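Side-chain contacts in isochorismatase family protein (Enterococcus faecalis, PDB 2A67), which is of undetermined function but, as a member of the isochorismatase family, probably acts as a hydrolase: residues Tyr24-Pro27 against Ala28-Lys32; Glu56-Gly60 against Ser61-Gln65; Cys129-Pro133 against Lys134-Thr138. All coordinates share one frame; numbering follows the deposited sequence. Where two conformers were deposited one is given.

How the contacts relate
The contacts illustrate local order at three places in one alpha/beta domain built on a six-stranded parallel sheet. They follow one another along the chain: contact 1 opens helix 26-42, contact 2 lies within the loop between strands 47-52 and 77-81, and contact 3 spans the break in strand 128-137. Contacts 1 and 3, with centres about 11 Å apart, touch: Lys32 NZ lies 2.7 Å from Pro133 O and Tyr24 O 2.6 Å from Ser137 OG, probable hydrogen bonds that would tie the helix start to the broken strand. Contact 2 stands at the surface, its centre about 21 Å from that of contact 1 and, across the chain's centre, about 24 Å from contact 3's.

Contact 1: residues Tyr24-Pro27 against Ala28-Lys32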
ATOM      1  N   TYR D  24     -14.536  14.669  -0.469  1.00 35.77           N
ATOM      2  CA  TYR D  24     -15.146  14.664  -1.791  1.00 35.82           C
ATOM      3  C   TYR D  24     -16.361  13.717  -1.882  1.00 35.34           C
ATOM      4  O   TYR D  24     -16.253  12.485  -1.631  1.00 33.97           O
ATOM      5  CB  TYR D  24     -14.094  14.269  -2.819  1.00 35.98           C
ATOM      6  CG  TYR D  24     -14.575  14.288  -4.246  1.00 37.08           C
ATOM      7  CD1 TYR D  24     -14.893  15.501  -4.899  1.00 38.12           C
ATOM      8  CD2 TYR D  24     -14.716  13.091  -4.968  1.00 38.13           C
ATOM      9  CE1 TYR D  24     -15.355  15.502  -6.242  1.00 39.62           C
ATOM     10  CE2 TYR D  24     -15.146  13.087  -6.296  1.00 38.00           C
ATOM     11  CZ  TYR D  24     -15.464  14.282  -6.918  1.00 38.50           C
ATOM     12  OH  TYR D  24     -15.889  14.250  -8.217  1.00 39.56           O
ATOM     13  N   ARG D  25     -17.505  14.324  -2.205  1.00 34.69           N
ATOM     14  CA  ARG D  25     -18.786  13.662  -2.340  1.00 34.44           C
ATOM     15  C   ARG D  25     -19.132  12.727  -1.190  1.00 34.62           C
ATOM     16  O   ARG D  25     -19.633  11.630  -1.426  1.00 34.33           O
ATOM     17  CB  ARG D  25     -18.868  12.931  -3.698  1.00 35.29           C
ATOM     18  CG  ARG D  25     -18.611  13.886  -4.838  1.00 38.15           C
ATOM     19  CD  ARG D  25     -18.875  13.328  -6.217  1.00 42.58           C
ATOM     20  NE  ARG D  25     -18.926  14.455  -7.157  1.00 46.56           N
ATOM     21  CZ  ARG D  25     -18.899  14.340  -8.484  1.00 48.94           C
ATOM     22  NH1 ARG D  25     -18.825  13.142  -9.055  1.00 49.86           N
ATOM     23  NH2 ARG D  25     -18.928  15.426  -9.244  1.00 48.94           N
ATOM     24  N   LEU D  26     -18.898  13.168   0.045  1.00 34.01           N
ATOM     25  CA  LEU D  26     -19.160  12.361   1.243  1.00 34.07           C
ATOM     26  C   LEU D  26     -20.613  11.948   1.456  1.00 34.47           C
ATOM     27  O   LEU D  26     -20.874  10.792   1.868  1.00 35.65           O
ATOM     28  CB  LEU D  26     -18.628  13.048   2.511  1.00 34.35           C
ATOM     29  CG  LEU D  26     -18.631  12.198   3.799  1.00 34.81           C
ATOM     30  CD1 LEU D  26     -17.706  10.970   3.691  1.00 34.66           C
ATOM     31  CD2 LEU D  26     -18.335  13.029   5.036  1.00 35.08           C
ATOM     32  N   PRO D  27     -21.580  12.884   1.252  1.00 34.44           N
ATOM     33  CA  PRO D  27     -22.972  12.430   1.428  1.00 33.72           C
ATOM     34  C   PRO D  27     -23.292  11.147   0.665  1.00 32.74           C
ATOM     35  O   PRO D  27     -23.837  10.237   1.271  1.00 32.80           O
ATOM     36  CB  PRO D  27     -23.802  13.612   0.907  1.00 34.35           C
ATOM     37  CG  PRO D  27     -22.922  14.829   1.211  1.00 34.97           C
ATOM     38  CD  PRO D  27     -21.501  14.334   0.952  1.00 33.63           C
ATOM     39  N   ALA D  28     -22.957  11.072  -0.625  1.00 31.55           N
ATOM     40  CA  ALA D  28     -23.283   9.879  -1.432  1.00 31.32           C
ATOM     41  C   ALA D  28     -22.480   8.669  -1.007  1.00 31.37           C
ATOM     42  O   ALA D  28     -22.940   7.558  -1.168  1.00 30.26           O
ATOM     43  CB  ALA D  28     -23.107  10.141  -2.936  1.00 31.36           C
ATOM     44  N   VAL D  29     -21.260   8.875  -0.467  1.00 30.66           N
ATOM     45  CA  VAL D  29     -20.447   7.751  -0.010  1.00 30.46           C
ATOM     46  C   VAL D  29     -21.147   7.101   1.202  1.00 31.24           C
ATOM     47  O   VAL D  29     -21.352   5.900   1.251  1.00 31.48           O
ATOM     48  CB  VAL D  29     -18.985   8.203   0.341  1.00 30.27           C
ATOM     49  CG1 VAL D  29     -18.262   7.144   1.175  1.00 31.74           C
ATOM     50  CG2 VAL D  29     -18.221   8.496  -0.919  1.00 25.99           C
ATOM     51  N   LEU D  30     -21.526   7.915   2.183  1.00 32.86           N
ATOM     52  CA  LEU D  30     -22.219   7.413   3.375  1.00 32.78           C
ATOM     53  C   LEU D  30     -23.582   6.751   3.062  1.00 32.91           C
ATOM     54  O   LEU D  30     -23.967   5.789   3.712  1.00 32.20           O
ATOM     55  CB  LEU D  30     -22.350   8.531   4.412  1.00 32.86           C
ATOM     56  CG  LEU D  30     -21.057   9.238   4.877  1.00 33.10           C
ATOM     57  CD1 LEU D  30     -21.412  10.483   5.790  1.00 31.12           C
ATOM     58  CD2 LEU D  30     -20.018   8.331   5.567  1.00 31.69           C
ATOM     59  N   ASP D  31     -24.298   7.269   2.068  1.00 33.58           N
ATOM     60  CA  ASP D  31     -25.544   6.660   1.633  1.00 34.42           C
ATOM     61  C   ASP D  31     -25.275   5.264   1.054  1.00 33.77           C
ATOM     62  O   ASP D  31     -25.987   4.314   1.383  1.00 33.80           O
ATOM     63  CB  ASP D  31     -26.215   7.521   0.566  1.00 35.51           C
ATOM     64  CG  ASP D  31     -26.831   8.767   1.137  1.00 39.43           C
ATOM     65  OD1 ASP D  31     -27.234   8.724   2.337  1.00 43.42           O
ATOM     66  OD2 ASP D  31     -26.940   9.772   0.373  1.00 42.71           O
ATOM     67  N   LYS D  32     -24.233   5.157   0.228  1.00 32.08           N
ATOM     68  CA  LYS D  32     -23.855   3.870  -0.380  1.00 33.10           C
ATOM     69  C   LYS D  32     -23.362   2.896   0.720  1.00 31.91           C
ATOM     70  O   LYS D  32     -23.718   1.732   0.752  1.00 32.75           O
ATOM     71  CB  LYS D  32     -22.825   4.127  -1.503  1.00 31.95           C
ATOM     72  CG  LYS D  32     -22.500   2.937  -2.355  1.00 37.48           C
ATOM     73  CD  LYS D  32     -23.292   2.923  -3.691  1.00 43.76           C
ATOM     74  CE  LYS D  32     -22.406   3.435  -4.897  1.00 46.77           C
ATOM     75  NZ  LYS D  32     -21.813   2.344  -5.818  1.00 36.59           N
TER
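Leu26 swings CG away from its backbone N (chi1 -170°), whereas Leu30 keeps CG beside its N (chi1 -56°), which brings the branched ends together one helical turn apart. The side chains meet obliquely: Leu26 CG sits 3.8 Å from Leu30 CD1, and Leu26 CD1 lies 4.0 Å from Leu30 CD2. Both are buried, and Phe12 covers Leu30 while Phe67 and Glu17 pack on Leu26. In the backbone of the same turn, Leu30 N gives a bond of 3.0 Å to Leu26 O. The next rung, Asp31 N to Pro27 O, spans 3.1 Å. Before them Val29 N reaches Arg25 O only weakly, at 3.3 Å, and Val29 CG2 rests 3.5 Å from the same oxygen. Asp31 curls back toward the first turn, its CG 3.3 Å from Pro27 O, and OD1 forms a salt bridge with Lys69. Ahead of the helix, Arg25 lays CG over the centre of the Tyr24 ring, 3.7 Å above its plane. Arg25 is the N-cap residue and Pro27, lacking an N-H, occupies the first turn, where proline costs no helical bond. This is the start of helix 26-42, the crossover helix of a beta-alpha-beta unit between parallel strands 5-10 and 47-52.

Contact 2: residues Glu56-Gly60 against Ser61-Gln65; sequences ELPFG and SDSWQ
Trp64 folds back over Gly60 and Phe59, roofing a type II beta turn from Pro58 to Ser61, whose last residue, Ser61, starts an ST motif. Trp64 CB begins 3.2 Å from Pro58 O. With CG anti to the backbone N (chi1 162°), the indole lies along the turn, Trp64 CG 3.5 Å from Gly60 N. Trp64 CD1 comes 3.9 Å from Phe59 CA, which stands over the five-membered ring in a CH-pi contact, and Trp64 NE1 neighbours Phe59 CD1. Trp64 CD2 meets Gly60 N at 3.2 Å, and Trp64 CE3 meets Gly60 CA at 3.4 Å, a second CH-pi contact over the six-membered ring. Glycine, with its positive phi, is the usual third residue of such a turn. Toward the tip, Trp64 CZ3 lies 3.7 Å from Gly60 CA and Trp64 CZ2 3.5 Å from Phe59 CE1. The Phe59 ring and the Trp64 six-membered ring are inclined at 63°. Phe59 also makes a cation-pi contact with Arg80. Ser61 OG accepts from Trp64 N, which ties the backbone of Trp64 to the turn. Pro58 O is gripped twice, by Ser61 N, tilted 34° from the carbonyl plane, and by Ser61 OG, 2.7 Å away, in that plane and on a lone pair of Pro58 O.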
ATOM      1  N   GLU D  56      -4.764  15.112  17.388  1.00 34.91           N
ATOM      2  CA  GLU D  56      -5.841  15.995  16.899  0.50 36.47           C
ATOM      3  C   GLU D  56      -7.162  15.253  16.551  1.00 36.83           C
ATOM      4  O   GLU D  56      -8.097  15.845  15.986  1.00 37.89           O
ATOM      5  CB  GLU D  56      -5.383  16.945  15.762  0.50 37.12           C
ATOM      6  CG  GLU D  56      -4.001  17.604  15.926  0.50 37.55           C
ATOM      7  CD  GLU D  56      -4.015  18.929  16.692  0.50 41.06           C
ATOM      8  OE1 GLU D  56      -2.938  19.581  16.743  0.50 41.42           O
ATOM      9  OE2 GLU D  56      -5.081  19.327  17.233  0.50 41.52           O
ATOM     10  N   LEU D  57      -7.282  13.992  16.980  1.00 36.23           N
ATOM     11  CA  LEU D  57      -8.532  13.223  16.909  1.00 35.23           C
ATOM     12  C   LEU D  57      -8.568  12.358  18.169  1.00 33.00           C
ATOM     13  O   LEU D  57      -8.360  11.148  18.084  1.00 31.58           O
ATOM     14  CB  LEU D  57      -8.511  12.320  15.671  1.00 36.54           C
ATOM     15  CG  LEU D  57      -9.804  11.863  15.008  1.00 36.44           C
ATOM     16  CD1 LEU D  57     -10.731  13.012  14.683  1.00 38.32           C
ATOM     17  CD2 LEU D  57      -9.456  11.106  13.746  1.00 37.46           C
ATOM     18  N   PRO D  58      -8.660  13.006  19.357  1.00 31.70           N
ATOM     19  CA  PRO D  58      -8.433  12.304  20.626  1.00 30.35           C
ATOM     20  C   PRO D  58      -9.477  11.234  20.860  1.00 28.43           C
ATOM     21  O   PRO D  58     -10.627  11.449  20.526  1.00 28.11           O
ATOM     22  CB  PRO D  58      -8.570  13.416  21.689  1.00 29.56           C
ATOM     23  CG  PRO D  58      -8.344  14.669  20.958  1.00 31.55           C
ATOM     24  CD  PRO D  58      -8.909  14.443  19.588  1.00 31.05           C
ATOM     25  N   PHE D  59      -9.059  10.139  21.485  1.00 27.96           N
ATOM     26  CA  PHE D  59      -9.880   8.926  21.606  1.00 27.31           C
ATOM     27  C   PHE D  59     -11.147   9.245  22.416  1.00 27.42           C
ATOM     28  O   PHE D  59     -11.049   9.810  23.516  1.00 25.77           O
ATOM     29  CB  PHE D  59      -9.144   7.804  22.346  1.00 26.29           C
ATOM     30  CG  PHE D  59     -10.054   6.625  22.645  1.00 27.02           C
ATOM     31  CD1 PHE D  59     -10.363   5.695  21.641  1.00 24.46           C
ATOM     32  CD2 PHE D  59     -10.643   6.472  23.906  1.00 23.21           C
ATOM     33  CE1 PHE D  59     -11.251   4.632  21.909  1.00 23.54           C
ATOM     34  CE2 PHE D  59     -11.526   5.421  24.157  1.00 28.40           C
ATOM     35  CZ  PHE D  59     -11.805   4.489  23.149  1.00 23.05           C
ATOM     36  N   GLY D  60     -12.303   8.861  21.890  1.00 25.68           N
ATOM     37  CA  GLY D  60     -13.575   9.060  22.578  1.00 26.76           C
ATOM     38  C   GLY D  60     -14.150  10.467  22.456  1.00 27.48           C
ATOM     39  O   GLY D  60     -15.290  10.694  22.883  1.00 28.79           O
ATOM     40  N   SER D  61     -13.393  11.410  21.883  1.00 26.07           N
ATOM     41  CA  SER D  61     -13.900  12.799  21.731  1.00 26.19           C
ATOM     42  C   SER D  61     -15.004  12.897  20.682  1.00 26.65           C
ATOM     43  O   SER D  61     -15.198  11.987  19.847  1.00 24.51           O
ATOM     44  CB  SER D  61     -12.756  13.762  21.332  1.00 25.96           C
ATOM     45  OG  SER D  61     -12.370  13.438  19.990  1.00 25.28           O
ATOM     46  N   ASP D  62     -15.699  14.027  20.658  1.00 27.07           N
ATOM     47  CA  ASP D  62     -16.741  14.206  19.645  1.00 29.50           C
ATOM     48  C   ASP D  62     -16.209  14.067  18.225  1.00 30.75           C
ATOM     49  O   ASP D  62     -16.866  13.481  17.375  1.00 31.83           O
ATOM     50  CB  ASP D  62     -17.483  15.515  19.791  1.00 29.03           C
ATOM     51  CG  ASP D  62     -18.359  15.545  20.990  1.00 29.58           C
ATOM     52  OD1 ASP D  62     -18.668  14.496  21.567  1.00 29.90           O
ATOM     53  OD2 ASP D  62     -18.750  16.640  21.381  1.00 33.76           O
ATOM     54  N   SER D  63     -15.019  14.596  17.985  1.00 30.82           N
ATOM     55  CA  SER D  63     -14.432  14.589  16.647  1.00 31.88           C
ATOM     56  C   SER D  63     -14.004  13.159  16.189  1.00 31.77           C
ATOM     57  O   SER D  63     -14.065  12.832  14.988  1.00 31.63           O
ATOM     58  CB  SER D  63     -13.297  15.639  16.549  1.00 32.60           C
ATOM     59  OG  SER D  63     -12.088  15.129  17.089  1.00 35.22           O
ATOM     60  N   TRP D  64     -13.588  12.323  17.149  1.00 30.60           N
ATOM     61  CA  TRP D  64     -13.259  10.910  16.916  1.00 29.03           C
ATOM     62  C   TRP D  64     -14.498  10.026  16.620  1.00 29.61           C
ATOM     63  O   TRP D  64     -14.361   8.904  16.058  1.00 30.46           O
ATOM     64  CB  TRP D  64     -12.515  10.392  18.147  1.00 28.12           C
ATOM     65  CG  TRP D  64     -12.418   8.932  18.378  1.00 25.81           C
ATOM     66  CD1 TRP D  64     -11.342   8.131  18.094  1.00 25.15           C
ATOM     67  CD2 TRP D  64     -13.407   8.077  18.956  1.00 28.07           C
ATOM     68  NE1 TRP D  64     -11.606   6.844  18.444  1.00 26.91           N
ATOM     69  CE2 TRP D  64     -12.869   6.775  18.974  1.00 26.80           C
ATOM     70  CE3 TRP D  64     -14.713   8.273  19.420  1.00 26.81           C
ATOM     71  CZ2 TRP D  64     -13.580   5.670  19.484  1.00 25.91           C
ATOM     72  CZ3 TRP D  64     -15.404   7.198  19.928  1.00 24.93           C
ATOM     73  CH2 TRP D  64     -14.838   5.910  19.956  1.00 25.65           C
ATOM     74  N   GLN D  65     -15.692  10.487  16.982  1.00 29.18           N
ATOM     75  CA  GLN D  65     -16.873   9.645  16.802  1.00 29.26           C
ATOM     76  C   GLN D  65     -17.164   9.533  15.310  1.00 29.92           C
ATOM     77  O   GLN D  65     -16.745  10.403  14.527  1.00 28.66           O
ATOM     78  CB  GLN D  65     -18.098  10.213  17.528  1.00 29.13           C
ATOM     79  CG  GLN D  65     -18.024  10.363  19.084  1.00 27.08           C
ATOM     80  CD  GLN D  65     -19.332  10.891  19.611  1.00 28.90           C
ATOM     81  OE1 GLN D  65     -19.576  12.087  19.498  1.00 31.26           O
ATOM     82  NE2 GLN D  65     -20.203  10.010  20.175  1.00 23.52           N
TER

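Contact 3: residues Cys129-Pro133 against Lys134-Thr138; sequences CLMTP and KTTST
The flat carbonyl group of Thr132 receives Thr135 OG1 in its own plane, at 2.6 Å from Thr132 O and with a C=O...donor angle of 147°. Thr135 can deliver this hydroxyl because chi1 of 56° sets OG1 between its backbone N and carbonyl carbon. Thr135 OG1 also accepts from water 2 at 2.7 Å, and that water in turn accepts from Thr132 N at 2.8 Å, closing a small ring of bonds. Water 1 accepts from Thr135 N at 3.0 Å and gives Thr132 O a weak bond. These links span the interruption in strand 128-137, an inner strand of the parallel sheet shared by two successive beta-alpha-beta units; before it Leu130 pairs with strand 103-109 and Met131 with Thr163. The methyl groups Thr132 CG2 and Thr135 CG2 approach to 3.8 Å, their side chains crossing at about a right angle, while Thr132 OG1 is hydrogen-bonded to Glu105. Selenomethionine Met131 passes Thr135 in the opposite direction, its CG 3.9 Å from Thr135 OG1. Bent at chi3 (-93°), Met131 brings CE within 3.5 Å of Thr136 CG2. Trp157 of helix 146-157 packs on both Met131 and Thr136, and Thr136 OG1 is hydrogen-bonded to Thr111 and Glu154.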
ATOM      1  N   CYS D 129     -10.153  -9.505  -0.973  1.00 25.89           N
ATOM      2  CA  CYS D 129     -10.686  -8.148  -0.782  1.00 26.81           C
ATOM      3  C   CYS D 129     -11.676  -7.809  -1.876  1.00 26.52           C
ATOM      4  O   CYS D 129     -11.486  -8.231  -3.041  1.00 24.50           O
ATOM      5  CB  CYS D 129      -9.554  -7.119  -0.739  1.00 25.87           C
ATOM      6  SG  CYS D 129      -8.471  -7.495   0.668  1.00 28.60           S
ATOM      7  N   LEU D 130     -12.722  -7.079  -1.464  1.00 25.32           N
ATOM      8  CA  LEU D 130     -13.831  -6.621  -2.321  1.00 25.90           C
ATOM      9  C   LEU D 130     -14.081  -5.142  -2.050  1.00 27.31           C
ATOM     10  O   LEU D 130     -13.761  -4.668  -0.996  1.00 27.14           O
ATOM     11  CB  LEU D 130     -15.119  -7.370  -1.966  1.00 25.03           C
ATOM     12  CG  LEU D 130     -15.027  -8.915  -2.031  1.00 24.48           C
ATOM     13  CD1 LEU D 130     -16.306  -9.470  -1.445  1.00 23.00           C
ATOM     14  CD2 LEU D 130     -14.741  -9.450  -3.434  1.00 23.35           C
HETATM   15  N   MSE D 131     -14.677  -4.438  -2.995  1.00 27.97           N
HETATM   16  CA  MSE D 131     -15.074  -3.068  -2.780  1.00 28.34           C
HETATM   17  C   MSE D 131     -16.329  -2.692  -3.579  1.00 27.79           C
HETATM   18  O   MSE D 131     -16.438  -3.013  -4.753  1.00 27.36           O
HETATM   19  CB  MSE D 131     -13.952  -2.150  -3.223  1.00 26.35           C
HETATM   20  CG  MSE D 131     -14.255  -0.696  -2.959  1.00 29.42           C
HETATM   21 SE   MSE D 131     -12.616   0.414  -3.116  1.00 33.20          SE
HETATM   22  CE  MSE D 131     -12.029   0.426  -1.243  1.00 27.38           C
ATOM     23  N   THR D 132     -17.248  -1.974  -2.959  1.00 28.05           N
ATOM     24  CA  THR D 132     -18.372  -1.384  -3.692  1.00 29.15           C
ATOM     25  C   THR D 132     -17.833  -0.096  -4.312  1.00 29.57           C
ATOM     26  O   THR D 132     -17.219   0.730  -3.612  1.00 30.67           O
ATOM     27  CB  THR D 132     -19.578  -1.135  -2.731  1.00 27.71           C
ATOM     28  OG1 THR D 132     -20.103  -2.399  -2.324  1.00 28.08           O
ATOM     29  CG2 THR D 132     -20.699  -0.307  -3.370  1.00 29.85           C
ATOM     30  N   PRO D 133     -18.068   0.096  -5.612  1.00 30.64           N
ATOM     31  CA  PRO D 133     -17.686   1.351  -6.236  1.00 31.51           C
ATOM     32  C   PRO D 133     -18.200   2.579  -5.470  1.00 32.61           C
ATOM     33  O   PRO D 133     -19.267   2.519  -4.865  1.00 33.23           O
ATOM     34  CB  PRO D 133     -18.385   1.245  -7.619  1.00 32.14           C
ATOM     35  CG  PRO D 133     -18.319  -0.223  -7.904  1.00 30.21           C
ATOM     36  CD  PRO D 133     -18.719  -0.816  -6.582  1.00 28.93           C
ATOM     37  N   LYS D 134     -17.457   3.682  -5.524  1.00 32.86           N
ATOM     38  CA  LYS D 134     -17.831   4.949  -4.878  1.00 33.10           C
ATOM     39  C   LYS D 134     -18.029   4.900  -3.374  1.00 32.95           C
ATOM     40  O   LYS D 134     -18.986   5.474  -2.825  1.00 32.77           O
ATOM     41  CB  LYS D 134     -19.029   5.586  -5.584  1.00 33.73           C
ATOM     42  CG  LYS D 134     -18.774   5.751  -7.078  1.00 36.39           C
ATOM     43  CD  LYS D 134     -20.008   6.292  -7.814  1.00 43.26           C
ATOM     44  CE  LYS D 134     -19.548   7.202  -8.953  1.00 47.64           C
ATOM     45  NZ  LYS D 134     -20.591   8.275  -9.227  1.00 52.25           N
ATOM     46  N   THR D 135     -17.140   4.180  -2.677  1.00 31.47           N
ATOM     47  CA  THR D 135     -17.294   4.112  -1.231  1.00 29.90           C
ATOM     48  C   THR D 135     -15.975   4.572  -0.552  1.00 29.66           C
ATOM     49  O   THR D 135     -15.705   4.243   0.584  1.00 30.30           O
ATOM     50  CB  THR D 135     -17.759   2.699  -0.733  1.00 28.78           C
ATOM     51  OG1 THR D 135     -16.825   1.723  -1.206  1.00 27.68           O
ATOM     52  CG2 THR D 135     -19.251   2.375  -1.162  1.00 27.86           C
ATOM     53  N   THR D 136     -15.133   5.288  -1.289  1.00 30.08           N
ATOM     54  CA  THR D 136     -13.978   5.968  -0.639  1.00 30.12           C
ATOM     55  C   THR D 136     -14.005   7.451  -0.972  1.00 29.78           C
ATOM     56  O   THR D 136     -14.626   7.875  -1.950  1.00 29.47           O
ATOM     57  CB  THR D 136     -12.572   5.383  -1.008  1.00 29.03           C
ATOM     58  OG1 THR D 136     -12.141   5.910  -2.264  1.00 32.49           O
ATOM     59  CG2 THR D 136     -12.580   3.884  -1.087  1.00 30.32           C
ATOM     60  N   SER D 137     -13.330   8.252  -0.147  1.00 29.08           N
ATOM     61  CA  SER D 137     -13.246   9.673  -0.452  1.00 29.35           C
ATOM     62  C   SER D 137     -11.954  10.186   0.172  1.00 28.99           C
ATOM     63  O   SER D 137     -11.328   9.488   0.983  1.00 28.27           O
ATOM     64  CB  SER D 137     -14.471  10.410   0.090  1.00 28.25           C
ATOM     65  OG  SER D 137     -14.347  11.819  -0.058  1.00 33.63           O
ATOM     66  N   THR D 138     -11.575  11.389  -0.248  1.00 29.80           N
ATOM     67  CA  THR D 138     -10.346  12.070   0.180  1.00 29.12           C
ATOM     68  C   THR D 138     -10.498  13.573  -0.128  1.00 30.99           C
ATOM     69  O   THR D 138     -11.595  14.033  -0.472  1.00 30.17           O
ATOM     70  CB  THR D 138      -9.072  11.432  -0.451  1.00 28.24           C
ATOM     71  OG1 THR D 138      -7.926  11.833   0.292  1.00 29.75           O
ATOM     72  CG2 THR D 138      -8.885  11.694  -1.969  1.00 25.08           C
TER
HETATM   73  O   HOH W   1     -14.817   2.975  -4.105  1.00 24.61           O
HETATM   74  O   HOH W   2     -16.853  -0.901  -0.452  1.00 25.58           O